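Local coordinates for phosphotransferase system, mannose/fructose/N-acetylgalactosamine-specific component IIB (Thermoanaerobacter tengcongensis, PDB 3LFJ), which probably passes a phosphoryl group from a phosphohistidine protein to an incoming sugar, as the IIB component of a mannose-type phosphotransferase system, at residues Q139-S144 / V162-I167; D55-V60 / L103-D108; V113-L118 / T156-D161; Q37-W42 / K99-F104; K23-R28 / K44-A49. All coordinates share one frame; numbering follows the deposited sequence.

How the contacts relate
All five contacts belong to one open alpha/beta fold built round a largely parallel sheet. Contacts 4 and 5, with centres about 7 Å apart, form one aromatic cluster, in which Phe101 CE1 lies 3.3 Å from Phe26 CD2. Contact 1, about 15 Å from contact 4 between centres, joins it through Trp42 NE1 and Met166 O, 3.0 Å apart. Contacts 2 and 4 share Leu103 and Phe104 of strand 98-104. Contact 3 is about 20 Å from contact 4, across the chain's centre, and meets contact 2 through Val113 and Phe104. The loop between strand 22-30 and helix 38-43, which in relatives carries the phosphorylated histidine and probably does so here, runs between segments of contacts 5 and 4.

Contact 1. Residues Q139-S144 / V162-I167; sequences QSVSLS and VYLQMI
Where strand 161-164 ends, at the C-terminal ends of the parallel strands, Leu164 and Met166 pack against Ser140 and Val141, which lead into the second strand of the small 135-136/142-143 hairpin. The apolar half of the contact is made by single methyls: Val141 CG1 meets Leu164 CD2 at 3.6 Å, the two side chains crossing at a slant. CG1 is carried there because it stands opposite the backbone N of Val141 (chi1 174°). Both residues also rest on Ile125 of strand 122-127, and Leu164 touches Val178 of helix 175-182, so the pair lies between the hairpin, strand 122-127 and helix 175-182. Helix 145-158 connects the two segments, leading from the hairpin strand into the parallel strand 161-164. Further along, Ser140 lies alongside the methionine chain, with its OG 3.8 Å from Met166 CG and its CB 3.9 Å from Met166 SD. The methionine chain is extended to SD and bends only at chi3 (62°), so the serine lies along CB, CG and SD. Ser140 OG also forms a weak hydrogen bond with Gly126 O, while Met166 O accepts from Trp42 NE1 of helix 38-43.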
# COMPACT_ATOMS: atom_id res chain seq x y z
N GLN A 139 -15.08 9.12 -0.14
CA GLN A 139 -14.52 10.11 -1.05
C GLN A 139 -13.20 9.62 -1.65
O GLN A 139 -12.88 9.95 -2.79
CB GLN A 139 -14.30 11.44 -0.32
CG GLN A 139 -14.17 12.66 -1.23
CD GLN A 139 -12.85 12.71 -1.98
N SER A 140 -12.45 8.81 -0.89
CA SER A 140 -11.15 8.37 -1.40
C SER A 140 -11.15 6.97 -1.98
O SER A 140 -10.26 6.63 -2.74
CB SER A 140 -10.06 8.49 -0.33
OG SER A 140 -10.32 7.66 0.78
N VAL A 141 -12.13 6.14 -1.62
CA VAL A 141 -12.09 4.74 -2.05
C VAL A 141 -13.40 4.23 -2.67
O VAL A 141 -14.47 4.36 -2.07
CB VAL A 141 -11.71 3.80 -0.88
CG1 VAL A 141 -11.82 2.32 -1.30
CG2 VAL A 141 -10.29 4.11 -0.41
N SER A 142 -13.28 3.65 -3.86
CA SER A 142 -14.33 2.85 -4.48
C SER A 142 -13.74 1.48 -4.82
O SER A 142 -12.54 1.38 -5.12
CB SER A 142 -14.79 3.51 -5.79
OG SER A 142 -15.40 4.77 -5.54
N LEU A 143 -14.55 0.42 -4.78
CA LEU A 143 -14.02 -0.92 -5.03
C LEU A 143 -15.01 -1.76 -5.84
O LEU A 143 -16.22 -1.66 -5.64
CB LEU A 143 -13.74 -1.66 -3.71
CG LEU A 143 -12.62 -1.12 -2.81
CD1 LEU A 143 -12.67 -1.77 -1.43
CD2 LEU A 143 -11.26 -1.35 -3.45
N SER A 144 -14.50 -2.59 -6.74
CA SER A 144 -15.37 -3.54 -7.44
C SER A 144 -15.60 -4.75 -6.56
O SER A 144 -14.87 -5.01 -5.60
CB SER A 144 -14.75 -4.00 -8.75
OG SER A 144 -13.64 -4.84 -8.49
N VAL A 162 -7.03 -5.74 7.00
CA VAL A 162 -7.33 -4.80 5.92
C VAL A 162 -8.37 -3.79 6.35
O VAL A 162 -9.44 -4.16 6.85
CB VAL A 162 -7.91 -5.52 4.71
CG1 VAL A 162 -8.15 -4.52 3.58
CG2 VAL A 162 -6.96 -6.63 4.25
N TYR A 163 -8.05 -2.51 6.16
CA TYR A 163 -9.00 -1.44 6.41
C TYR A 163 -8.82 -0.24 5.49
O TYR A 163 -7.73 -0.01 4.96
CB TYR A 163 -8.97 -1.02 7.88
CG TYR A 163 -7.65 -0.49 8.41
CD1 TYR A 163 -6.85 -1.29 9.21
CD2 TYR A 163 -7.24 0.82 8.15
CE1 TYR A 163 -5.67 -0.81 9.73
CE2 TYR A 163 -6.04 1.30 8.65
CZ TYR A 163 -5.27 0.48 9.45
OH TYR A 163 -4.09 0.93 9.97
N LEU A 164 -9.91 0.49 5.29
CA LEU A 164 -9.92 1.72 4.52
C LEU A 164 -9.69 2.88 5.46
O LEU A 164 -10.34 2.98 6.49
CB LEU A 164 -11.28 1.92 3.86
CG LEU A 164 -11.56 1.15 2.57
CD1 LEU A 164 -11.48 -0.35 2.76
CD2 LEU A 164 -12.93 1.56 2.04
N GLN A 165 -8.77 3.76 5.10
CA GLN A 165 -8.52 4.96 5.88
C GLN A 165 -7.67 5.93 5.07
O GLN A 165 -6.58 5.58 4.60
CB GLN A 165 -7.83 4.65 7.20
CG GLN A 165 -7.86 5.83 8.18
CD GLN A 165 -7.16 5.51 9.49
OE1 GLN A 165 -6.30 4.63 9.56
NE2 GLN A 165 -7.53 6.24 10.54
N MET A 166 -8.15 7.16 4.91
CA MET A 166 -7.48 8.10 4.03
C MET A 166 -6.20 8.65 4.67
O MET A 166 -5.12 8.60 4.06
CB MET A 166 -8.44 9.23 3.66
CG MET A 166 -7.97 10.06 2.50
SD MET A 166 -9.14 11.36 2.08
CE MET A 166 -9.16 12.32 3.59
N ILE A 167 -6.33 9.20 5.88
CA ILE A 167 -5.21 9.72 6.64
C ILE A 167 -5.34 9.24 8.09
O ILE A 167 -6.37 8.69 8.48
CB ILE A 167 -5.11 11.26 6.57
CG1 ILE A 167 -6.47 11.89 6.92
CG2 ILE A 167 -4.62 11.69 5.19
CD1 ILE A 167 -6.48 13.42 6.83

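Contact 2. Residues D55-V60 / L103-D108; sequences DDELAV and LFKNID
Asp55 and Lys105 follow on the neighbouring parallel strands 50-54 and 98-104, whose chains begin to part here, with the CA atoms of Asp55 and Phe104 6.4 Å apart, before each turns into a helix. The site is thus at the C-terminal ends of the strands of an open alpha/beta sheet, and both turns carry an N-cap residue, Asp55 and Asn106. Asp55 OD2 takes the N-H of Leu58 at 2.8 Å on its anti lone pair, a capping bond that fixes the carboxylate at the start of the weakly bonded helix 56-60. The Asn106 side chain caps a backbone N of helix 107-115, and its OD1 also bonds to Thr109 OG1. Across the contact no direct hydrogen bond forms, and water fills the seam instead. One water donates to Asp55 OD1 and accepts from Lys105 N. A second donates to the same OD1 and accepts from Asn106 ND2. Four bonds hold the buried carboxylate: two waters on OD1, Leu58 N and a third water on OD2. Asp55 OD1 also packs 3.5 Å from Lys105 CB. The lysine chain is fully extended past Asp55 to the more exposed Glu57, meeting that side chain nearly at a right angle in a long salt bridge, Lys105 NZ to Glu57 OE1 at 3.5 Å. The third water accepts from Lys105 NZ at 2.9 Å and donates to Asp55 OD2 at 2.8 Å.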
# COMPACT_ATOMS: atom_id res chain seq x y z
N ASP A 55 5.86 -0.87 -7.71
CA ASP A 55 5.01 -0.75 -8.89
C ASP A 55 5.86 -0.94 -10.15
O ASP A 55 6.87 -0.26 -10.33
CB ASP A 55 4.36 0.64 -8.91
CG ASP A 55 3.30 0.74 -9.97
OD1 ASP A 55 2.20 0.17 -9.76
OD2 ASP A 55 3.56 1.37 -11.02
N ASP A 56 5.42 -1.83 -11.04
CA ASP A 56 6.20 -2.12 -12.24
C ASP A 56 6.20 -0.95 -13.20
O ASP A 56 7.20 -0.73 -13.89
CB ASP A 56 5.62 -3.33 -12.97
CG ASP A 56 6.01 -4.66 -12.35
OD1 ASP A 56 6.94 -4.74 -11.51
OD2 ASP A 56 5.39 -5.67 -12.77
N GLU A 57 5.09 -0.21 -13.27
CA GLU A 57 5.02 0.96 -14.18
C GLU A 57 5.92 2.06 -13.67
O GLU A 57 6.72 2.63 -14.43
CB GLU A 57 3.58 1.49 -14.30
CG GLU A 57 2.68 0.64 -15.18
CD GLU A 57 1.33 1.29 -15.47
OE1 GLU A 57 1.15 2.51 -15.20
OE2 GLU A 57 0.44 0.58 -15.98
N LEU A 58 5.84 2.39 -12.38
CA LEU A 58 6.66 3.49 -11.87
C LEU A 58 8.14 3.16 -11.95
O LEU A 58 8.98 4.03 -12.15
CB LEU A 58 6.26 3.84 -10.43
CG LEU A 58 7.03 5.03 -9.81
CD1 LEU A 58 6.78 6.32 -10.59
CD2 LEU A 58 6.65 5.22 -8.34
N ALA A 59 8.48 1.87 -11.82
CA ALA A 59 9.88 1.49 -11.79
C ALA A 59 10.64 1.90 -13.03
O ALA A 59 11.86 2.12 -12.96
CB ALA A 59 10.02 -0.01 -11.57
N VAL A 60 9.94 2.01 -14.14
CA VAL A 60 10.61 2.42 -15.38
C VAL A 60 10.32 3.86 -15.78
O VAL A 60 10.88 4.31 -16.79
CB VAL A 60 10.29 1.47 -16.54
CG1 VAL A 60 10.77 0.05 -16.18
CG2 VAL A 60 8.84 1.43 -16.87
N LEU A 103 4.22 1.29 -0.17
CA LEU A 103 3.17 2.01 -0.86
C LEU A 103 2.94 1.37 -2.22
O LEU A 103 3.86 1.24 -3.02
CB LEU A 103 3.59 3.48 -0.98
CG LEU A 103 2.58 4.45 -1.57
CD1 LEU A 103 1.27 4.37 -0.79
CD2 LEU A 103 3.15 5.86 -1.51
N PHE A 104 1.70 0.93 -2.47
CA PHE A 104 1.32 0.34 -3.77
C PHE A 104 0.34 1.24 -4.46
O PHE A 104 -0.45 1.92 -3.82
CB PHE A 104 0.62 -1.02 -3.57
CG PHE A 104 1.44 -2.02 -2.86
CD1 PHE A 104 2.29 -2.85 -3.57
CD2 PHE A 104 1.39 -2.14 -1.46
CE1 PHE A 104 3.08 -3.81 -2.91
CE2 PHE A 104 2.19 -3.09 -0.80
CZ PHE A 104 3.02 -3.92 -1.53
N LYS A 105 0.35 1.22 -5.79
CA LYS A 105 -0.65 1.94 -6.55
C LYS A 105 -2.00 1.19 -6.60
O LYS A 105 -3.05 1.80 -6.71
CB LYS A 105 -0.12 2.14 -7.98
CG LYS A 105 -0.88 3.14 -8.82
CD LYS A 105 -0.20 3.21 -10.18
CE LYS A 105 -0.86 4.24 -11.07
NZ LYS A 105 -0.17 4.25 -12.41
N ASN A 106 -1.96 -0.14 -6.52
CA ASN A 106 -3.17 -0.92 -6.71
C ASN A 106 -3.13 -2.25 -5.97
O ASN A 106 -2.06 -2.73 -5.57
CB ASN A 106 -3.42 -1.13 -8.22
CG ASN A 106 -2.18 -1.60 -8.96
OD1 ASN A 106 -1.60 -2.62 -8.62
ND2 ASN A 106 -1.78 -0.84 -9.98
N ILE A 107 -4.31 -2.84 -5.81
CA ILE A 107 -4.47 -4.12 -5.13
C ILE A 107 -3.72 -5.25 -5.81
O ILE A 107 -3.06 -6.05 -5.15
CB ILE A 107 -5.97 -4.47 -4.95
CG1 ILE A 107 -6.62 -3.50 -3.97
CG2 ILE A 107 -6.11 -5.91 -4.46
CD1 ILE A 107 -8.14 -3.46 -4.07
N ASP A 108 -3.77 -5.29 -7.15
CA ASP A 108 -3.10 -6.37 -7.84
C ASP A 108 -1.60 -6.46 -7.56
O ASP A 108 -1.03 -7.55 -7.43
CB ASP A 108 -3.31 -6.27 -9.34
CG ASP A 108 -2.77 -7.49 -10.05
OD1 ASP A 108 -1.81 -7.36 -10.84
OD2 ASP A 108 -3.28 -8.60 -9.77
O HOH W 1 1.69 -0.75 -7.29
O HOH W 2 0.51 -0.52 -11.73
O HOH W 3 2.60 3.93 -11.75

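Contact 3. Residues V113-L118 / T156-D161; sequences VMDGGL and TKYNVD
The Tyr158 ring carries Lys157 CB over the centre of one face, 3.8 Å above the plane, and Asp115 OD1 at its edge. Met114 approaches obliquely: its sulfur SD is 5.3 Å from the ring centroid and 47° off the normal, a Met-aromatic contact. The methionine chain bends at chi3 and brings CE to 3.6 Å from Tyr158 CB, with CE also touching Val160. Met114 and Tyr158 run past each other in opposite senses. This packing joins the C-terminal ends of helices 107-115 and 145-158, which lie side by side on one face of the sheet. The first ends in a Schellman motif, with Leu118 N bonded to Val113 O and Gly117 N to Met114 O, and Gly117 takes the positive phi. Tyr158 OH donates to Asp115 OD1 at 2.6 Å, meeting the oxygen on its anti side, 18° out of the carboxylate plane; ring and carboxylate are turned 49° apart. The other oxygen, OD2, forms a salt bridge with Lys111. With a phenol proton on one oxygen and an ammonium group at the other, Asp115 probably stays ionised, and the short bond ties the tyrosine hydroxyl to the end of helix 107-115.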
# COMPACT_ATOMS: atom_id res chain seq x y z
N VAL A 113 2.99 -9.28 -4.68
CA VAL A 113 4.09 -9.37 -3.73
C VAL A 113 3.76 -10.29 -2.56
O VAL A 113 4.63 -10.99 -2.07
CB VAL A 113 4.62 -8.02 -3.21
CG1 VAL A 113 5.23 -7.21 -4.37
CG2 VAL A 113 3.56 -7.26 -2.50
N MET A 114 2.51 -10.28 -2.11
CA MET A 114 2.15 -11.20 -1.04
C MET A 114 2.19 -12.64 -1.54
O MET A 114 2.67 -13.53 -0.84
CB MET A 114 0.79 -10.84 -0.45
CG MET A 114 0.82 -9.47 0.19
SD MET A 114 -0.63 -9.17 1.22
CE MET A 114 -0.26 -10.25 2.59
N ASP A 115 1.73 -12.88 -2.76
CA ASP A 115 1.84 -14.22 -3.35
C ASP A 115 3.29 -14.66 -3.53
O ASP A 115 3.60 -15.86 -3.53
CB ASP A 115 1.09 -14.30 -4.68
CG ASP A 115 -0.41 -14.29 -4.51
OD1 ASP A 115 -0.90 -14.45 -3.35
OD2 ASP A 115 -1.12 -14.12 -5.52
N GLY A 116 4.19 -13.68 -3.65
CA GLY A 116 5.61 -13.96 -3.76
C GLY A 116 6.32 -14.14 -2.42
O GLY A 116 7.53 -14.33 -2.39
N GLY A 117 5.57 -14.03 -1.33
CA GLY A 117 6.10 -14.34 -0.01
C GLY A 117 6.43 -13.15 0.88
O GLY A 117 6.93 -13.32 2.00
N LEU A 118 6.18 -11.95 0.40
CA LEU A 118 6.47 -10.78 1.20
C LEU A 118 5.39 -10.62 2.27
O LEU A 118 4.20 -10.55 1.97
CB LEU A 118 6.63 -9.53 0.31
CG LEU A 118 7.47 -8.43 0.95
CD1 LEU A 118 8.22 -7.59 -0.07
CD2 LEU A 118 6.57 -7.57 1.80
N THR A 156 -7.79 -14.09 4.19
CA THR A 156 -7.90 -15.52 4.47
C THR A 156 -6.56 -16.24 4.39
O THR A 156 -6.21 -17.03 5.27
CB THR A 156 -8.91 -16.19 3.52
OG1 THR A 156 -10.19 -15.57 3.68
CG2 THR A 156 -9.04 -17.69 3.82
N LYS A 157 -5.80 -15.97 3.33
CA LYS A 157 -4.54 -16.68 3.10
C LYS A 157 -3.40 -16.21 3.98
O LYS A 157 -2.57 -17.01 4.40
CB LYS A 157 -4.09 -16.52 1.63
CG LYS A 157 -4.97 -17.18 0.59
CD LYS A 157 -4.30 -17.10 -0.78
CE LYS A 157 -5.15 -17.76 -1.85
NZ LYS A 157 -4.54 -17.60 -3.20
N TYR A 158 -3.35 -14.90 4.25
CA TYR A 158 -2.17 -14.32 4.86
C TYR A 158 -2.43 -13.64 6.21
O TYR A 158 -1.51 -13.15 6.85
CB TYR A 158 -1.54 -13.31 3.90
CG TYR A 158 -1.17 -13.92 2.56
CD1 TYR A 158 -0.27 -14.97 2.49
CD2 TYR A 158 -1.74 -13.46 1.38
CE1 TYR A 158 0.07 -15.54 1.27
CE2 TYR A 158 -1.42 -14.02 0.14
CZ TYR A 158 -0.51 -15.06 0.10
OH TYR A 158 -0.18 -15.63 -1.10
N ASN A 159 -3.70 -13.63 6.63
CA ASN A 159 -4.09 -13.02 7.91
C ASN A 159 -3.78 -11.53 7.98
O ASN A 159 -3.48 -10.99 9.03
CB ASN A 159 -3.45 -13.72 9.11
CG ASN A 159 -4.20 -13.44 10.40
OD1 ASN A 159 -5.43 -13.40 10.41
ND2 ASN A 159 -3.46 -13.24 11.50
N VAL A 160 -3.85 -10.87 6.83
CA VAL A 160 -3.65 -9.43 6.81
C VAL A 160 -4.87 -8.68 7.36
O VAL A 160 -6.02 -9.00 7.04
CB VAL A 160 -3.33 -8.92 5.39
CG1 VAL A 160 -4.43 -9.33 4.42
CG2 VAL A 160 -3.14 -7.42 5.38
N ASP A 161 -4.61 -7.67 8.19
CA ASP A 161 -5.66 -6.80 8.69
C ASP A 161 -5.87 -5.72 7.65
O ASP A 161 -4.98 -4.88 7.44
CB ASP A 161 -5.21 -6.19 10.02
CG ASP A 161 -6.24 -5.23 10.62
OD1 ASP A 161 -5.83 -4.32 11.36
OD2 ASP A 161 -7.45 -5.37 10.34

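Contact 4. Residues Q37-W42 / K99-F104; sequences QVMTRW and KVFLLF
Met39 and Phe101 reach toward each other from opposite directions, the methionine from helix 38-43 and the ring from strand 98-104. The helix belongs to the beta-alpha-beta unit that links strands 22-30 and 50-54, and it passes over strand 98-104, which lies between those two in the sheet. The segment axes come within 11.9 Å and run roughly antiparallel, at 147°. Met39 curls, bent at chi2 (-56°) and chi3 (-64°), and sets its methyl over one face of Phe101, off-centre toward the rim. CE is 3.9 Å from the ring centroid, a CH-pi contact, while SD lies obliquely at 4.8 Å from the same centroid in a Met-aromatic contact. The sulfur also touches Leu103 CD2 at 4.3 Å, so a single methionine bridges two residues that face the helix from the strand. The indole of Trp42, one turn further along the helix, leads away from the strand, with Val38 CG1 in plane at its edge and Phe26 meeting it from strand 22-30. Trp42 meets Phe101 chiefly through CB, 4.0 Å from Phe101 CE1 and as far from Phe101 CZ, which lies obliquely to the indole.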
# COMPACT_ATOMS: atom_id res chain seq x y z
N GLN A 37 -0.32 16.35 1.10
CA GLN A 37 0.35 16.18 2.39
C GLN A 37 0.09 14.80 2.98
O GLN A 37 0.48 14.51 4.11
CB GLN A 37 -0.13 17.24 3.38
CG GLN A 37 0.28 18.65 3.02
CD GLN A 37 1.78 18.79 2.92
OE1 GLN A 37 2.31 19.15 1.87
NE2 GLN A 37 2.48 18.50 4.01
N VAL A 38 -0.58 13.94 2.23
CA VAL A 38 -1.05 12.67 2.77
C VAL A 38 0.07 11.83 3.38
O VAL A 38 -0.04 11.34 4.51
CB VAL A 38 -1.82 11.88 1.69
CG1 VAL A 38 -2.12 10.47 2.14
CG2 VAL A 38 -3.11 12.62 1.34
N MET A 39 1.15 11.64 2.64
CA MET A 39 2.22 10.79 3.15
C MET A 39 3.03 11.48 4.24
O MET A 39 3.65 10.82 5.06
CB MET A 39 3.14 10.30 2.02
CG MET A 39 2.52 9.16 1.21
SD MET A 39 2.03 7.74 2.19
CE MET A 39 3.63 7.23 2.80
N THR A 40 3.02 12.81 4.25
CA THR A 40 3.68 13.53 5.33
C THR A 40 2.96 13.21 6.63
O THR A 40 3.60 12.94 7.66
CB THR A 40 3.71 15.03 5.04
OG1 THR A 40 4.48 15.26 3.84
CG2 THR A 40 4.35 15.80 6.19
N ARG A 41 1.63 13.18 6.58
CA ARG A 41 0.84 12.78 7.74
C ARG A 41 1.12 11.33 8.16
O ARG A 41 1.38 11.06 9.32
CB ARG A 41 -0.66 12.98 7.48
CG ARG A 41 -1.03 14.41 7.10
CD ARG A 41 -2.54 14.58 7.10
NE ARG A 41 -2.92 15.92 6.66
CZ ARG A 41 -2.99 16.98 7.46
NH1 ARG A 41 -2.70 16.85 8.75
NH2 ARG A 41 -3.34 18.15 6.96
N TRP A 42 1.08 10.40 7.20
CA TRP A 42 1.31 9.00 7.52
C TRP A 42 2.69 8.74 8.12
O TRP A 42 2.81 7.96 9.06
CB TRP A 42 1.09 8.11 6.28
CG TRP A 42 -0.37 7.86 6.03
CD1 TRP A 42 -1.15 8.43 5.06
CD2 TRP A 42 -1.22 6.99 6.78
NE1 TRP A 42 -2.44 7.97 5.17
CE2 TRP A 42 -2.52 7.09 6.22
CE3 TRP A 42 -1.03 6.15 7.89
CZ2 TRP A 42 -3.61 6.38 6.73
CZ3 TRP A 42 -2.12 5.43 8.39
CH2 TRP A 42 -3.39 5.55 7.80
N LYS A 99 13.64 -0.17 8.24
CA LYS A 99 12.19 -0.03 8.41
C LYS A 99 11.59 0.59 7.15
O LYS A 99 12.04 1.64 6.69
CB LYS A 99 11.85 0.79 9.65
CG LYS A 99 12.10 0.03 10.96
CD LYS A 99 11.81 0.90 12.18
CE LYS A 99 12.45 0.31 13.43
NZ LYS A 99 11.94 -1.06 13.71
N VAL A 100 10.59 -0.08 6.59
CA VAL A 100 9.95 0.41 5.36
C VAL A 100 8.42 0.49 5.44
O VAL A 100 7.75 -0.39 5.99
CB VAL A 100 10.35 -0.43 4.10
CG1 VAL A 100 11.86 -0.45 3.92
CG2 VAL A 100 9.79 -1.84 4.19
N PHE A 101 7.90 1.57 4.87
CA PHE A 101 6.46 1.79 4.73
C PHE A 101 6.19 1.48 3.26
O PHE A 101 6.67 2.21 2.38
CB PHE A 101 6.17 3.26 5.08
CG PHE A 101 4.71 3.65 5.03
CD1 PHE A 101 4.06 4.10 6.19
CD2 PHE A 101 4.01 3.66 3.83
CE1 PHE A 101 2.73 4.51 6.15
CE2 PHE A 101 2.68 4.05 3.80
CZ PHE A 101 2.04 4.49 4.96
N LEU A 102 5.50 0.38 2.98
CA LEU A 102 5.22 -0.01 1.59
C LEU A 102 4.04 0.77 1.04
O LEU A 102 3.01 0.89 1.69
CB LEU A 102 4.91 -1.49 1.49
CG LEU A 102 6.01 -2.45 1.94
CD1 LEU A 102 5.55 -3.88 1.76
CD2 LEU A 102 7.28 -2.19 1.15
N LEU A 103 4.22 1.29 -0.17
CA LEU A 103 3.17 2.01 -0.86
C LEU A 103 2.94 1.37 -2.22
O LEU A 103 3.86 1.24 -3.02
CB LEU A 103 3.59 3.48 -0.98
CG LEU A 103 2.58 4.45 -1.57
CD1 LEU A 103 1.27 4.37 -0.79
CD2 LEU A 103 3.15 5.86 -1.51
N PHE A 104 1.70 0.93 -2.47
CA PHE A 104 1.32 0.34 -3.77
C PHE A 104 0.34 1.24 -4.46
O PHE A 104 -0.45 1.92 -3.82
CB PHE A 104 0.62 -1.02 -3.57
CG PHE A 104 1.44 -2.02 -2.86
CD1 PHE A 104 2.29 -2.85 -3.57
CD2 PHE A 104 1.39 -2.14 -1.46
CE1 PHE A 104 3.08 -3.81 -2.91
CE2 PHE A 104 2.19 -3.09 -0.80
CZ PHE A 104 3.02 -3.92 -1.53

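Contact 5. Residues K23-R28 / K44-A49; sequences KIVFAR and KGFPEA
Phe26 and Phe46 carry the aromatic part of this contact, between strand 22-30 and the loop 44-49. Their rings meet obliquely, with centroids 5.1 Å apart and planes inclined at 39°. Phe46 CZ comes to 3.5 Å from Phe26 CD1, and the two side chains cross nearly at right angles. A CH-pi contact backs the pair: Phe26 CB sits over a face of the Phe46 ring, 4.2 Å from its centroid. Aliphatic packing comes from one branch of Val25, CG2, which touches Phe46 CD1 at 3.6 Å and Ala49 CB at 3.9 Å. Consecutive residues of a strand would normally face opposite ways, but Val25, with backbone angles of -92° and -20°, departs from extended geometry, and both it and Phe26 turn toward the loop. Among backbone interactions, Ala49 N donates to Phe46 O at 3.1 Å within a type I beta turn, which brings Phe46 and Ala49 to the same valine. The loop follows helix 38-43 and leads into strand 50-54, and the cluster is completed by Phe101 of strand 98-104, whose ring meets both phenylalanines.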
# COMPACT_ATOMS: atom_id res chain seq x y z
N LYS A 23 12.20 -4.47 7.32
CA LYS A 23 11.12 -4.69 8.28
C LYS A 23 9.92 -3.86 7.84
O LYS A 23 10.00 -2.62 7.78
CB LYS A 23 11.55 -4.23 9.67
CG LYS A 23 10.52 -4.49 10.75
CD LYS A 23 10.96 -3.86 12.06
CE LYS A 23 9.96 -4.13 13.17
NZ LYS A 23 9.92 -5.58 13.52
N ILE A 24 8.82 -4.53 7.56
CA ILE A 24 7.66 -3.85 7.00
C ILE A 24 6.83 -3.26 8.13
O ILE A 24 6.22 -4.00 8.91
CB ILE A 24 6.82 -4.82 6.19
CG1 ILE A 24 7.69 -5.41 5.08
CG2 ILE A 24 5.59 -4.10 5.60
CD1 ILE A 24 7.23 -6.75 4.62
N VAL A 25 6.83 -1.93 8.24
CA VAL A 25 6.11 -1.30 9.36
C VAL A 25 4.67 -0.95 9.02
O VAL A 25 3.85 -0.76 9.92
CB VAL A 25 6.84 -0.05 9.89
CG1 VAL A 25 8.24 -0.42 10.36
CG2 VAL A 25 6.89 1.07 8.84
N PHE A 26 4.36 -0.86 7.72
CA PHE A 26 3.01 -0.52 7.28
C PHE A 26 2.94 -0.80 5.79
O PHE A 26 3.98 -0.89 5.13
CB PHE A 26 2.73 0.97 7.52
CG PHE A 26 1.27 1.29 7.68
CD1 PHE A 26 0.58 0.89 8.82
CD2 PHE A 26 0.59 2.00 6.70
CE1 PHE A 26 -0.75 1.20 8.99
CE2 PHE A 26 -0.75 2.32 6.87
CZ PHE A 26 -1.42 1.91 8.01
N ALA A 27 1.73 -0.96 5.27
CA ALA A 27 1.52 -1.08 3.83
C ALA A 27 0.24 -0.35 3.47
O ALA A 27 -0.77 -0.46 4.17
CB ALA A 27 1.47 -2.53 3.39
N ARG A 28 0.28 0.38 2.37
CA ARG A 28 -0.85 1.21 1.96
C ARG A 28 -1.03 1.13 0.45
O ARG A 28 -0.05 1.09 -0.31
CB ARG A 28 -0.60 2.66 2.39
CG ARG A 28 -1.58 3.70 1.81
CD ARG A 28 -1.27 5.05 2.42
NE ARG A 28 -2.03 6.13 1.79
CZ ARG A 28 -3.24 6.54 2.19
NH1 ARG A 28 -3.83 7.52 1.55
NH2 ARG A 28 -3.85 5.96 3.22
N LYS A 44 4.62 10.52 9.90
CA LYS A 44 4.83 10.97 11.28
C LYS A 44 4.65 9.84 12.30
O LYS A 44 5.24 9.86 13.38
CB LYS A 44 3.96 12.19 11.60
CG LYS A 44 4.66 13.48 11.16
CD LYS A 44 3.75 14.69 11.15
CE LYS A 44 4.54 15.91 10.69
NZ LYS A 44 3.71 17.15 10.65
N GLY A 45 3.86 8.83 11.93
CA GLY A 45 3.68 7.66 12.74
C GLY A 45 4.76 6.60 12.62
O GLY A 45 4.73 5.59 13.33
N PHE A 46 5.71 6.81 11.71
CA PHE A 46 6.76 5.83 11.44
C PHE A 46 8.08 6.56 11.25
O PHE A 46 8.66 6.58 10.17
CB PHE A 46 6.40 5.01 10.19
CG PHE A 46 5.05 4.34 10.30
CD1 PHE A 46 4.91 3.14 10.98
CD2 PHE A 46 3.91 4.96 9.79
CE1 PHE A 46 3.66 2.55 11.12
CE2 PHE A 46 2.66 4.37 9.93
CZ PHE A 46 2.53 3.16 10.58
N PRO A 47 8.57 7.17 12.34
CA PRO A 47 9.70 8.10 12.38
C PRO A 47 10.99 7.62 11.71
O PRO A 47 11.73 8.44 11.15
CB PRO A 47 9.96 8.27 13.89
CG PRO A 47 8.69 7.91 14.55
CD PRO A 47 8.00 6.92 13.68
N GLU A 48 11.28 6.33 11.78
CA GLU A 48 12.56 5.85 11.27
C GLU A 48 12.46 5.16 9.90
O GLU A 48 13.46 4.67 9.36
CB GLU A 48 13.22 4.92 12.29
N ALA A 49 11.27 5.14 9.34
CA ALA A 49 11.02 4.39 8.11
C ALA A 49 11.22 5.18 6.82
O ALA A 49 11.11 6.41 6.79
CB ALA A 49 9.62 3.79 8.14